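Local coordinates for protein titin (Homo sapiens, PDB 2J8H) that serves as a giant elastic protein of muscle, in whose A-band part immunoglobulin domains follow one another, here as a rigid tandem pair, at residues H31-V36 with I54-G59; L64-V69 with T75-R80; I126-S129 with V135-W138; N148-V153 with R170-F175. All coordinates share one frame; numbering follows the deposited sequence.

Contact 1: H31-V36 with I54-G59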
loop_
_atom_site.group_PDB
_atom_site.type_symbol
_atom_site.label_atom_id
_atom_site.label_comp_id
_atom_site.label_asym_id
_atom_site.label_seq_id
_atom_site.Cartn_x
_atom_site.Cartn_y
_atom_site.Cartn_z
ATOM N N HIS A 31 -40.877 0.547 -2.447
ATOM C CA HIS A 31 -41.593 1.338 -1.473
ATOM C C HIS A 31 -42.432 0.401 -0.615
ATOM O O HIS A 31 -43.261 -0.357 -1.146
ATOM C CB HIS A 31 -42.530 2.343 -2.154
ATOM C CG HIS A 31 -41.827 3.333 -3.027
ATOM N ND1 HIS A 31 -40.890 4.220 -2.541
ATOM C CD2 HIS A 31 -41.917 3.570 -4.358
ATOM C CE1 HIS A 31 -40.430 4.957 -3.536
ATOM N NE2 HIS A 31 -41.050 4.595 -4.647
ATOM N N PRO A 32 -42.268 0.482 0.714
ATOM C CA PRO A 32 -41.318 1.320 1.429
ATOM C C PRO A 32 -39.861 1.005 1.087
ATOM O O PRO A 32 -39.578 -0.051 0.509
ATOM C CB PRO A 32 -41.616 1.005 2.901
ATOM C CG PRO A 32 -43.001 0.525 2.912
ATOM C CD PRO A 32 -43.159 -0.236 1.641
ATOM N N LYS A 33 -38.962 1.925 1.432
ATOM C CA LYS A 33 -37.541 1.755 1.163
ATOM C C LYS A 33 -37.056 0.397 1.684
ATOM O O LYS A 33 -37.167 0.118 2.880
ATOM C CB LYS A 33 -36.713 2.862 1.813
ATOM C CG LYS A 33 -35.292 2.924 1.293
ATOM C CD LYS A 33 -34.504 4.107 1.832
ATOM C CE LYS A 33 -33.735 3.752 3.119
ATOM N NZ LYS A 33 -32.856 4.880 3.690
ATOM N N PRO A 34 -36.537 -0.468 0.790
ATOM C CA PRO A 34 -36.063 -1.756 1.285
ATOM C C PRO A 34 -34.876 -1.696 2.215
ATOM O O PRO A 34 -33.992 -0.837 2.062
ATOM C CB PRO A 34 -35.709 -2.516 0.006
ATOM C CG PRO A 34 -36.571 -1.874 -1.060
ATOM C CD PRO A 34 -36.476 -0.409 -0.676
ATOM N N ILE A 35 -34.850 -2.647 3.137
ATOM C CA ILE A 35 -33.765 -2.816 4.070
ATOM C C ILE A 35 -32.853 -3.885 3.492
ATOM O O ILE A 35 -33.315 -4.913 2.979
ATOM C CB ILE A 35 -34.307 -3.245 5.435
ATOM C CG1 ILE A 35 -35.200 -2.129 5.990
ATOM C CG2 ILE A 35 -33.168 -3.614 6.376
ATOM C CD1 ILE A 35 -35.785 -2.469 7.317
ATOM N N VAL A 36 -31.550 -3.631 3.549
ATOM C CA VAL A 36 -30.594 -4.452 2.865
ATOM C C VAL A 36 -29.700 -5.150 3.859
ATOM O O VAL A 36 -29.303 -4.569 4.860
ATOM C CB VAL A 36 -29.783 -3.614 1.903
ATOM C CG1 VAL A 36 -28.543 -4.381 1.413
ATOM C CG2 VAL A 36 -30.699 -3.168 0.742
ATOM N N ILE A 54 -20.397 -1.262 5.643
ATOM C CA ILE A 54 -21.616 -1.277 4.857
ATOM C C ILE A 54 -22.063 0.151 4.771
ATOM O O ILE A 54 -22.041 0.880 5.761
ATOM C CB ILE A 54 -22.689 -2.129 5.511
ATOM C CG1 ILE A 54 -22.297 -3.590 5.388
ATOM C CG2 ILE A 54 -24.086 -1.850 4.859
ATOM C CD1 ILE A 54 -23.131 -4.534 6.199
ATOM N N GLN A 55 -22.442 0.589 3.576
ATOM C CA GLN A 55 -22.723 1.999 3.369
ATOM C C GLN A 55 -23.948 2.156 2.495
ATOM O O GLN A 55 -24.232 1.309 1.639
ATOM C CB GLN A 55 -21.536 2.687 2.742
ATOM C CG GLN A 55 -20.266 2.620 3.566
ATOM C CD GLN A 55 -19.159 3.438 2.992
ATOM O OE1 GLN A 55 -19.144 3.741 1.800
ATOM N NE2 GLN A 55 -18.181 3.775 3.827
ATOM N N GLU A 56 -24.690 3.225 2.753
ATOM C CA GLU A 56 -25.928 3.505 2.041
ATOM C C GLU A 56 -25.948 4.991 1.669
ATOM O O GLU A 56 -25.384 5.821 2.378
ATOM C CB GLU A 56 -27.127 3.117 2.897
ATOM C CG GLU A 56 -28.405 3.183 2.154
ATOM C CD GLU A 56 -29.599 2.788 3.005
ATOM O OE1 GLU A 56 -29.389 2.307 4.141
ATOM O OE2 GLU A 56 -30.731 2.958 2.511
ATOM N N PHE A 57 -26.571 5.300 0.530
ATOM C CA PHE A 57 -26.603 6.637 -0.021
ATOM C C PHE A 57 -27.994 6.927 -0.587
ATOM O O PHE A 57 -28.715 6.014 -0.979
ATOM C CB PHE A 57 -25.559 6.775 -1.131
ATOM C CG PHE A 57 -24.169 6.501 -0.685
ATOM C CD1 PHE A 57 -23.651 5.230 -0.750
ATOM C CD2 PHE A 57 -23.363 7.528 -0.221
ATOM C CE1 PHE A 57 -22.349 4.963 -0.333
ATOM C CE2 PHE A 57 -22.057 7.273 0.203
ATOM C CZ PHE A 57 -21.555 6.000 0.146
ATOM N N LYS A 58 -28.366 8.196 -0.609
ATOM C CA LYS A 58 -29.668 8.594 -1.147
ATOM C C LYS A 58 -29.815 8.062 -2.557
ATOM O O LYS A 58 -28.843 7.986 -3.304
ATOM C CB LYS A 58 -29.823 10.103 -1.151
ATOM C CG LYS A 58 -30.425 10.655 0.138
ATOM C CD LYS A 58 -30.714 12.143 0.025
ATOM C CE LYS A 58 -30.561 12.831 1.384
ATOM N NZ LYS A 58 -31.527 12.272 2.376
ATOM N N GLY A 59 -31.034 7.673 -2.896
ATOM C CA GLY A 59 -31.354 7.144 -4.214
ATOM C C GLY A 59 -31.292 5.636 -4.255
ATOM O O GLY A 59 -31.356 5.061 -5.328
HETATM O O HOH W 1 -32.493 0.806 3.508
#
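Lys33 and Glu56 reach for each other from opposite directions and meet in a surface salt bridge. Glu56 is drawn out to nearly its full length: CG lies anti to the backbone N (chi1 -171°) and the chain stays extended beyond it, carrying the carboxylate well clear of its strand. The lysine starts out in the same way, then bends at chi3 (92°), which turns its terminal methylene and amine toward the acid. NZ ends 3.1 Å from Glu56 OE2, a weak hydrogen bond within the ion pair, while Lys33 CE lies almost as near, 3.2 Å from the same OE2. The amine thus sits beside the oxygen, poorly aimed at it, as suits a flexible chain in an exposed place. OE2 has a second partner, a water that donates to it over 3.0 Å and to Pro34 O over 2.7 Å, linking the acid to the backbone. Glu56 lies on strand 52-57, where its side chain also touches His62 of the neighbouring strand 61-66; Lys33 belongs to the loop that leads into strand 35-40 of the facing sheet. On its outer edge strand 52-57 pairs in parallel, through Ile54 to Glu56, with a strand of the second subunit.

Contact 2: L64-V69 with T75-R80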
loop_
_atom_site.group_PDB
_atom_site.type_symbol
_atom_site.label_atom_id
_atom_site.label_comp_id
_atom_site.label_asym_id
_atom_site.label_seq_id
_atom_site.Cartn_x
_atom_site.Cartn_y
_atom_site.Cartn_z
ATOM N N LEU A 64 -20.894 -2.549 0.000
ATOM C CA LEU A 64 -20.134 -3.236 1.002
ATOM C C LEU A 64 -18.682 -3.080 0.615
ATOM O O LEU A 64 -18.305 -3.381 -0.520
ATOM C CB LEU A 64 -20.512 -4.707 1.000
ATOM C CG LEU A 64 -19.626 -5.651 1.846
ATOM C CD1 LEU A 64 -19.822 -5.397 3.322
ATOM C CD2 LEU A 64 -19.964 -7.117 1.475
ATOM N N ILE A 65 -17.866 -2.616 1.545
ATOM C CA ILE A 65 -16.443 -2.542 1.347
ATOM C C ILE A 65 -15.772 -3.628 2.177
ATOM O O ILE A 65 -15.920 -3.667 3.396
ATOM C CB ILE A 65 -15.864 -1.165 1.755
ATOM C CG1 ILE A 65 -16.676 -0.027 1.109
ATOM C CG2 ILE A 65 -14.360 -1.063 1.361
ATOM C CD1 ILE A 65 -16.383 1.372 1.680
ATOM N N ILE A 66 -15.025 -4.501 1.492
ATOM C CA ILE A 66 -14.234 -5.553 2.123
ATOM C C ILE A 66 -12.807 -5.114 2.021
ATOM O O ILE A 66 -12.283 -5.013 0.927
ATOM C CB ILE A 66 -14.383 -6.902 1.397
ATOM C CG1 ILE A 66 -15.866 -7.235 1.219
ATOM C CG2 ILE A 66 -13.656 -8.012 2.138
ATOM C CD1 ILE A 66 -16.125 -8.403 0.297
ATOM N N ALA A 67 -12.179 -4.880 3.167
ATOM C CA ALA A 67 -10.853 -4.330 3.194
ATOM C C ALA A 67 -9.821 -5.383 2.916
ATOM O O ALA A 67 -9.951 -6.545 3.346
ATOM C CB ALA A 67 -10.567 -3.684 4.545
ATOM N N SER A 68 -8.765 -4.962 2.216
ATOM C CA SER A 68 -7.549 -5.728 2.172
ATOM C C SER A 68 -7.820 -7.187 1.871
ATOM O O SER A 68 -7.623 -8.073 2.720
ATOM C CB SER A 68 -6.806 -5.575 3.502
ATOM O OG SER A 68 -6.359 -4.232 3.653
ATOM N N VAL A 69 -8.300 -7.429 0.657
ATOM C CA VAL A 69 -8.788 -8.746 0.316
ATOM C C VAL A 69 -7.682 -9.785 0.249
ATOM O O VAL A 69 -6.573 -9.503 -0.197
ATOM C CB VAL A 69 -9.654 -8.742 -0.967
ATOM C CG1 VAL A 69 -10.893 -7.948 -0.716
ATOM C CG2 VAL A 69 -8.890 -8.210 -2.179
ATOM N N THR A 75 -14.965 -15.472 -2.707
ATOM C CA THR A 75 -16.087 -16.402 -2.654
ATOM C C THR A 75 -17.320 -15.682 -3.167
ATOM O O THR A 75 -17.212 -14.604 -3.758
ATOM C CB THR A 75 -16.290 -16.969 -1.210
ATOM O OG1 THR A 75 -17.276 -18.007 -1.244
ATOM C CG2 THR A 75 -16.714 -15.874 -0.229
ATOM N N VAL A 76 -18.486 -16.266 -2.951
ATOM C CA VAL A 76 -19.739 -15.671 -3.391
ATOM C C VAL A 76 -20.387 -14.882 -2.260
ATOM O O VAL A 76 -20.340 -15.279 -1.096
ATOM C CB VAL A 76 -20.720 -16.742 -3.927
ATOM C CG1 VAL A 76 -21.215 -17.628 -2.795
ATOM C CG2 VAL A 76 -21.894 -16.083 -4.619
ATOM N N TYR A 77 -20.945 -13.730 -2.630
ATOM C CA TYR A 77 -21.601 -12.819 -1.724
ATOM C C TYR A 77 -23.012 -12.640 -2.219
ATOM O O TYR A 77 -23.276 -12.800 -3.411
ATOM C CB TYR A 77 -20.887 -11.467 -1.705
ATOM C CG TYR A 77 -19.504 -11.575 -1.110
ATOM C CD1 TYR A 77 -18.421 -12.030 -1.875
ATOM C CD2 TYR A 77 -19.288 -11.278 0.220
ATOM C CE1 TYR A 77 -17.159 -12.159 -1.314
ATOM C CE2 TYR A 77 -18.044 -11.431 0.792
ATOM C CZ TYR A 77 -16.977 -11.862 0.018
ATOM O OH TYR A 77 -15.736 -11.984 0.622
ATOM N N GLN A 78 -23.913 -12.357 -1.282
ATOM C CA GLN A 78 -25.303 -12.055 -1.579
ATOM C C GLN A 78 -25.672 -10.725 -0.942
ATOM O O GLN A 78 -25.148 -10.357 0.084
ATOM C CB GLN A 78 -26.235 -13.131 -1.026
ATOM C CG GLN A 78 -26.077 -14.514 -1.612
ATOM C CD GLN A 78 -25.006 -15.352 -0.930
ATOM O OE1 GLN A 78 -24.754 -15.213 0.262
ATOM N NE2 GLN A 78 -24.398 -16.264 -1.690
ATOM N N VAL A 79 -26.555 -10.000 -1.597
ATOM C CA VAL A 79 -27.200 -8.818 -1.043
ATOM C C VAL A 79 -28.691 -9.068 -1.139
ATOM O O VAL A 79 -29.190 -9.610 -2.154
ATOM C CB VAL A 79 -26.797 -7.517 -1.783
ATOM C CG1 VAL A 79 -27.225 -7.560 -3.211
ATOM C CG2 VAL A 79 -27.341 -6.247 -1.048
ATOM N N ARG A 80 -29.377 -8.753 -0.047
ATOM C CA ARG A 80 -30.799 -8.973 0.040
ATOM C C ARG A 80 -31.509 -7.681 0.301
ATOM O O ARG A 80 -31.089 -6.912 1.151
ATOM C CB ARG A 80 -31.096 -9.960 1.173
ATOM C CG ARG A 80 -32.586 -10.337 1.237
ATOM C CD ARG A 80 -32.912 -11.195 2.453
ATOM N NE ARG A 80 -32.234 -12.482 2.378
ATOM C CZ ARG A 80 -32.323 -13.433 3.294
ATOM N NH1 ARG A 80 -33.099 -13.271 4.364
ATOM N NH2 ARG A 80 -31.656 -14.566 3.135
#
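Tyr77 swings its ring toward Ile66 with CG anti to the carbonyl carbon (chi1 -67°), while Ile66 sends CG1 out in the same sense and stretches CD1 onward from it (chi2 169°). The two side chains come from opposite directions, and the methyl meets the phenol end of the ring obliquely: Ile66 CD1 is 3.6 Å from Tyr77 CZ and equally close to CE2 and OH of that tyrosine. Leu64, two residues earlier on the same strand and pointing to the same side, adds a looser touch, its CD2 lying 4.4 Å from Tyr77 CD2. Branched aliphatic residues suit this buried place because their methyls can fill the ground beside a flat ring. The tyrosine needs its hydroxyl as well as its ring, since OH is hydrogen-bonded to Asp73 O four residues back. That is the tyrosine corner of Greek-key immunoglobulin domains, and it holds the far end of the ring. The contact spans the sandwich: strand 61-66 lies between strands 22-29 and 52-57 in one sheet, whereas strand 76-83 lies between strands 35-40 and 86-102 in the other. Between these sheets Leu64 also packs on Trp38, and Tyr77 on Leu94 of strand 86-102.

Contact 3: I126-S129 with V135-W138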
loop_
_atom_site.group_PDB
_atom_site.type_symbol
_atom_site.label_atom_id
_atom_site.label_comp_id
_atom_site.label_asym_id
_atom_site.label_seq_id
_atom_site.Cartn_x
_atom_site.Cartn_y
_atom_site.Cartn_z
ATOM N N ILE A 126 9.793 -24.697 -0.251
ATOM C CA ILE A 126 9.641 -23.336 -0.719
ATOM C C ILE A 126 8.171 -22.916 -0.729
ATOM O O ILE A 126 7.387 -23.415 -1.565
ATOM C CB ILE A 126 10.168 -23.154 -2.148
ATOM C CG1 ILE A 126 11.612 -23.659 -2.287
ATOM C CG2 ILE A 126 10.186 -21.672 -2.488
ATOM C CD1 ILE A 126 12.611 -22.872 -1.436
ATOM N N PRO A 127 7.778 -22.025 0.195
ATOM C CA PRO A 127 6.414 -21.510 0.128
ATOM C C PRO A 127 6.209 -20.647 -1.100
ATOM O O PRO A 127 7.138 -19.985 -1.559
ATOM C CB PRO A 127 6.282 -20.671 1.398
ATOM C CG PRO A 127 7.451 -21.003 2.222
ATOM C CD PRO A 127 8.515 -21.457 1.330
ATOM N N PHE A 128 5.002 -20.661 -1.648
ATOM C CA PHE A 128 4.673 -19.750 -2.723
ATOM C C PHE A 128 3.223 -19.292 -2.649
ATOM O O PHE A 128 2.399 -19.886 -1.976
ATOM C CB PHE A 128 4.941 -20.417 -4.069
ATOM C CG PHE A 128 4.059 -21.558 -4.336
ATOM C CD1 PHE A 128 2.811 -21.360 -4.861
ATOM C CD2 PHE A 128 4.456 -22.846 -4.032
ATOM C CE1 PHE A 128 1.986 -22.395 -5.093
ATOM C CE2 PHE A 128 3.602 -23.905 -4.265
ATOM C CZ PHE A 128 2.383 -23.685 -4.778
ATOM N N SER A 129 2.936 -18.206 -3.355
ATOM C CA SER A 129 1.585 -17.682 -3.469
ATOM C C SER A 129 1.241 -17.586 -4.947
ATOM O O SER A 129 2.126 -17.565 -5.810
ATOM C CB SER A 129 1.520 -16.280 -2.858
ATOM O OG SER A 129 1.905 -16.290 -1.490
ATOM N N VAL A 135 1.877 -22.400 -11.985
ATOM C CA VAL A 135 2.681 -23.495 -12.450
ATOM C C VAL A 135 4.039 -23.383 -11.769
ATOM O O VAL A 135 4.648 -22.325 -11.765
ATOM C CB VAL A 135 2.871 -23.461 -13.950
ATOM C CG1 VAL A 135 3.827 -24.576 -14.368
ATOM C CG2 VAL A 135 1.496 -23.624 -14.670
ATOM N N ILE A 136 4.481 -24.488 -11.183
ATOM C CA ILE A 136 5.725 -24.550 -10.452
ATOM C C ILE A 136 6.711 -25.348 -11.264
ATOM O O ILE A 136 6.376 -26.413 -11.771
ATOM C CB ILE A 136 5.537 -25.265 -9.107
ATOM C CG1 ILE A 136 4.617 -24.459 -8.183
ATOM C CG2 ILE A 136 6.896 -25.594 -8.455
ATOM C CD1 ILE A 136 5.059 -23.035 -7.878
ATOM N N THR A 137 7.930 -24.829 -11.415
ATOM C CA THR A 137 8.999 -25.604 -12.043
ATOM C C THR A 137 10.268 -25.526 -11.236
ATOM O O THR A 137 10.524 -24.535 -10.571
ATOM C CB THR A 137 9.311 -25.140 -13.474
ATOM O OG1 THR A 137 9.813 -23.814 -13.440
ATOM C CG2 THR A 137 8.091 -25.199 -14.356
ATOM N N TRP A 138 11.065 -26.584 -11.304
ATOM C CA TRP A 138 12.375 -26.636 -10.655
ATOM C C TRP A 138 13.426 -26.938 -11.697
ATOM O O TRP A 138 13.183 -27.697 -12.650
ATOM C CB TRP A 138 12.428 -27.750 -9.606
ATOM C CG TRP A 138 11.755 -27.492 -8.343
ATOM C CD1 TRP A 138 10.447 -27.736 -8.036
ATOM C CD2 TRP A 138 12.354 -26.972 -7.161
ATOM N NE1 TRP A 138 10.203 -27.395 -6.736
ATOM C CE2 TRP A 138 11.365 -26.930 -6.176
ATOM C CE3 TRP A 138 13.645 -26.577 -6.832
ATOM C CZ2 TRP A 138 11.616 -26.461 -4.897
ATOM C CZ3 TRP A 138 13.887 -26.122 -5.566
ATOM C CH2 TRP A 138 12.887 -26.069 -4.614
#
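Ile136 faces Phe128 across the core, and its longer branch does the touching. From CB the chain runs to CG1, which is already 4.1 Å from both CE2 and CZ of Phe128. A turn at chi2 (-57°) then folds the last methyl over the ring, so that CD1 stands 3.8 Å from the centroid of the Phe128 ring and only 7° off its normal. This is a CH-pi contact over the centre of one face, with all six ring carbons at similar distances. Phe128 presents that face from the crowded position, CG between the backbone N and the carbonyl carbon (chi1 66°). An alanine here is likely to take away the surface on which the Ile136 methyl rests, opening a gap between the sheets and letting that methyl turn.

A second pair lies beside the first. Ile126 CG1 approaches the indole obliquely, 3.6 Å from Trp138 CH2, the far corner of the six-membered ring. The tryptophan combines a broad apolar surface with one polar atom, NE1, which is hydrogen-bonded to Thr160 OG1 of strand 159-163. A bound glycerol, probably from the crystallisation liquor, lies near Ile126. Trp138 lies on strand 135-140, at the place of the core tryptophan of immunoglobulin domains, and packs between the sheets against Ile126 of strand 123-131 and Val178 of strand 174-182, as in the I-set fold.

Contact 4: N148-V153 with R170-F175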
loop_
_atom_site.group_PDB
_atom_site.type_symbol
_atom_site.label_atom_id
_atom_site.label_comp_id
_atom_site.label_asym_id
_atom_site.label_seq_id
_atom_site.Cartn_x
_atom_site.Cartn_y
_atom_site.Cartn_z
ATOM N N ASN A 148 12.042 -38.155 -11.315
ATOM C CA ASN A 148 12.712 -39.287 -11.954
ATOM C C ASN A 148 13.202 -40.220 -10.844
ATOM O O ASN A 148 12.669 -40.173 -9.740
ATOM C CB ASN A 148 13.878 -38.754 -12.789
ATOM C CG ASN A 148 14.745 -37.754 -12.018
ATOM O OD1 ASN A 148 14.844 -37.809 -10.791
ATOM N ND2 ASN A 148 15.378 -36.841 -12.752
ATOM N N GLY A 149 14.231 -41.016 -11.097
ATOM C CA GLY A 149 14.805 -41.869 -10.063
ATOM C C GLY A 149 15.623 -41.181 -8.996
ATOM O O GLY A 149 16.042 -41.811 -8.036
ATOM N N HIS A 150 15.844 -39.882 -9.152
ATOM C CA HIS A 150 16.739 -39.137 -8.293
ATOM C C HIS A 150 16.011 -38.102 -7.453
ATOM O O HIS A 150 16.200 -38.040 -6.229
ATOM C CB HIS A 150 17.811 -38.458 -9.164
ATOM C CG HIS A 150 18.962 -37.896 -8.386
ATOM N ND1 HIS A 150 20.086 -38.634 -8.080
ATOM C CD2 HIS A 150 19.168 -36.667 -7.868
ATOM C CE1 HIS A 150 20.937 -37.872 -7.413
ATOM N NE2 HIS A 150 20.396 -36.678 -7.259
ATOM N N TYR A 151 15.196 -37.273 -8.099
ATOM C CA TYR A 151 14.485 -36.231 -7.388
ATOM C C TYR A 151 13.032 -36.571 -7.213
ATOM O O TYR A 151 12.440 -37.240 -8.056
ATOM C CB TYR A 151 14.530 -34.908 -8.169
ATOM C CG TYR A 151 15.874 -34.368 -8.578
ATOM C CD1 TYR A 151 16.322 -34.476 -9.884
ATOM C CD2 TYR A 151 16.661 -33.670 -7.678
ATOM C CE1 TYR A 151 17.546 -33.950 -10.273
ATOM C CE2 TYR A 151 17.867 -33.144 -8.059
ATOM C CZ TYR A 151 18.294 -33.263 -9.347
ATOM O OH TYR A 151 19.493 -32.694 -9.698
ATOM N N GLN A 152 12.442 -36.049 -6.145
ATOM C CA GLN A 152 10.990 -36.016 -6.039
ATOM C C GLN A 152 10.549 -34.582 -5.841
ATOM O O GLN A 152 11.040 -33.902 -4.938
ATOM C CB GLN A 152 10.478 -36.887 -4.881
ATOM C CG GLN A 152 8.960 -36.873 -4.706
ATOM C CD GLN A 152 8.222 -37.489 -5.855
ATOM O OE1 GLN A 152 8.574 -38.576 -6.333
ATOM N NE2 GLN A 152 7.156 -36.829 -6.294
ATOM N N VAL A 153 9.627 -34.121 -6.682
ATOM C CA VAL A 153 9.003 -32.821 -6.466
ATOM C C VAL A 153 7.641 -32.962 -5.777
ATOM O O VAL A 153 6.788 -33.719 -6.223
ATOM C CB VAL A 153 8.811 -32.070 -7.790
ATOM C CG1 VAL A 153 8.096 -30.754 -7.537
ATOM C CG2 VAL A 153 10.167 -31.828 -8.440
ATOM N N ARG A 170 27.208 -36.068 -3.052
ATOM C CA ARG A 170 28.048 -34.891 -3.198
ATOM C C ARG A 170 27.713 -34.126 -4.469
ATOM O O ARG A 170 27.794 -32.895 -4.509
ATOM C CB ARG A 170 29.508 -35.300 -3.236
ATOM C CG ARG A 170 30.013 -35.789 -1.926
ATOM C CD ARG A 170 31.448 -36.192 -2.070
ATOM N NE ARG A 170 31.864 -37.001 -0.939
ATOM C CZ ARG A 170 32.743 -38.004 -0.996
ATOM N NH1 ARG A 170 33.344 -38.353 -2.139
ATOM N NH2 ARG A 170 33.030 -38.670 0.117
ATOM N N LYS A 171 27.343 -34.863 -5.507
ATOM C CA LYS A 171 27.030 -34.263 -6.790
ATOM C C LYS A 171 25.751 -33.456 -6.756
ATOM O O LYS A 171 25.483 -32.729 -7.697
ATOM C CB LYS A 171 26.918 -35.334 -7.873
ATOM C CG LYS A 171 25.647 -36.177 -7.848
ATOM C CD LYS A 171 25.776 -37.357 -8.818
ATOM C CE LYS A 171 24.440 -37.728 -9.480
ATOM N NZ LYS A 171 24.633 -38.713 -10.620
ATOM N N ASP A 172 24.951 -33.609 -5.703
ATOM C CA ASP A 172 23.696 -32.860 -5.571
ATOM C C ASP A 172 23.906 -31.403 -5.198
ATOM O O ASP A 172 23.003 -30.579 -5.354
ATOM C CB ASP A 172 22.769 -33.534 -4.555
ATOM C CG ASP A 172 22.164 -34.808 -5.092
ATOM O OD1 ASP A 172 21.839 -34.815 -6.297
ATOM O OD2 ASP A 172 22.001 -35.783 -4.326
ATOM N N ALA A 173 25.083 -31.101 -4.668
ATOM C CA ALA A 173 25.481 -29.737 -4.433
ATOM C C ALA A 173 25.271 -28.932 -5.696
ATOM O O ALA A 173 25.499 -29.418 -6.816
ATOM C CB ALA A 173 26.946 -29.687 -4.027
ATOM N N GLY A 174 24.847 -27.688 -5.516
ATOM C CA GLY A 174 24.690 -26.786 -6.638
ATOM C C GLY A 174 23.561 -25.818 -6.412
ATOM O O GLY A 174 23.124 -25.627 -5.287
ATOM N N PHE A 175 23.096 -25.221 -7.500
ATOM C CA PHE A 175 22.132 -24.137 -7.458
ATOM C C PHE A 175 20.834 -24.591 -8.078
ATOM O O PHE A 175 20.800 -24.973 -9.245
ATOM C CB PHE A 175 22.675 -22.932 -8.222
ATOM C CG PHE A 175 23.910 -22.343 -7.614
ATOM C CD1 PHE A 175 25.159 -22.762 -8.024
ATOM C CD2 PHE A 175 23.820 -21.381 -6.626
ATOM C CE1 PHE A 175 26.321 -22.215 -7.462
ATOM C CE2 PHE A 175 24.966 -20.829 -6.059
ATOM C CZ PHE A 175 26.221 -21.251 -6.477
HETATM O O HOH W 2 21.868 -33.183 -8.539
#
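His150 and Asp172 form a histidine-carboxylate hydrogen bond that ties a loop to the short 3-10 turn before strand 174-182 at one end of the immunoglobulin sandwich. The side chains come from opposite directions, and the ring plane stands 61° from that of the carboxylate. His150 NE2 donates to Asp172 OD1 over a short 2.5 Å, with an N-H...O angle of 162°. The oxygen lies 7° out of the ring plane and accepts through its syn lone pair, the side facing OD2. The imidazole is carried there with CG anti to the backbone N, and it is flanked on the way: its CD2 sits 3.7 Å above the Tyr151 ring, over the centre, while Lys171 CE is 4.1 Å from His150 CE1. Asn148 shapes this loop by an Asx turn to His150 N, widened to an Asx motif by Tyr151 N, each 2.8 Å from its OD1.

Asp172 is likewise held on its own side, for OD2 accepts from Glu169 N and its carbonyl O accepts from Tyr176 OH, a tyrosine corner. Putting an alanine at Asp172 would probably leave both His150 NE2 and Glu169 N without their acceptor and set the imidazole free to turn. A short acid suits the place because one carboxylate serves loop and turn; a water links it to Tyr151, lying 2.7 Å from Tyr151 OH and donating to Asp172 OD1 over 2.8 Å.

How the contacts relate
The four contacts fall into two pairs, one in each immunoglobulin domain. In the first domain contacts 1 and 2 have centres about 17 Å apart and touch through Val36 CG1 and Val79 CG2 (3.3 Å), on the neighbouring strands 35-40 and 76-83. In the second domain contacts 3 and 4 are likewise about 17 Å apart between centres, though they join other parts of the fold, and Trp138 CD1 meets Val153 CG1 at 3.9 Å. Contacts 2 and 3 face the domain junction, with nearest atoms about 11 Å apart; the long strand 86-102 runs through that region and pairs with strands of both domains. Contacts 1 and 4 are farthest apart, about 63 Å between centres.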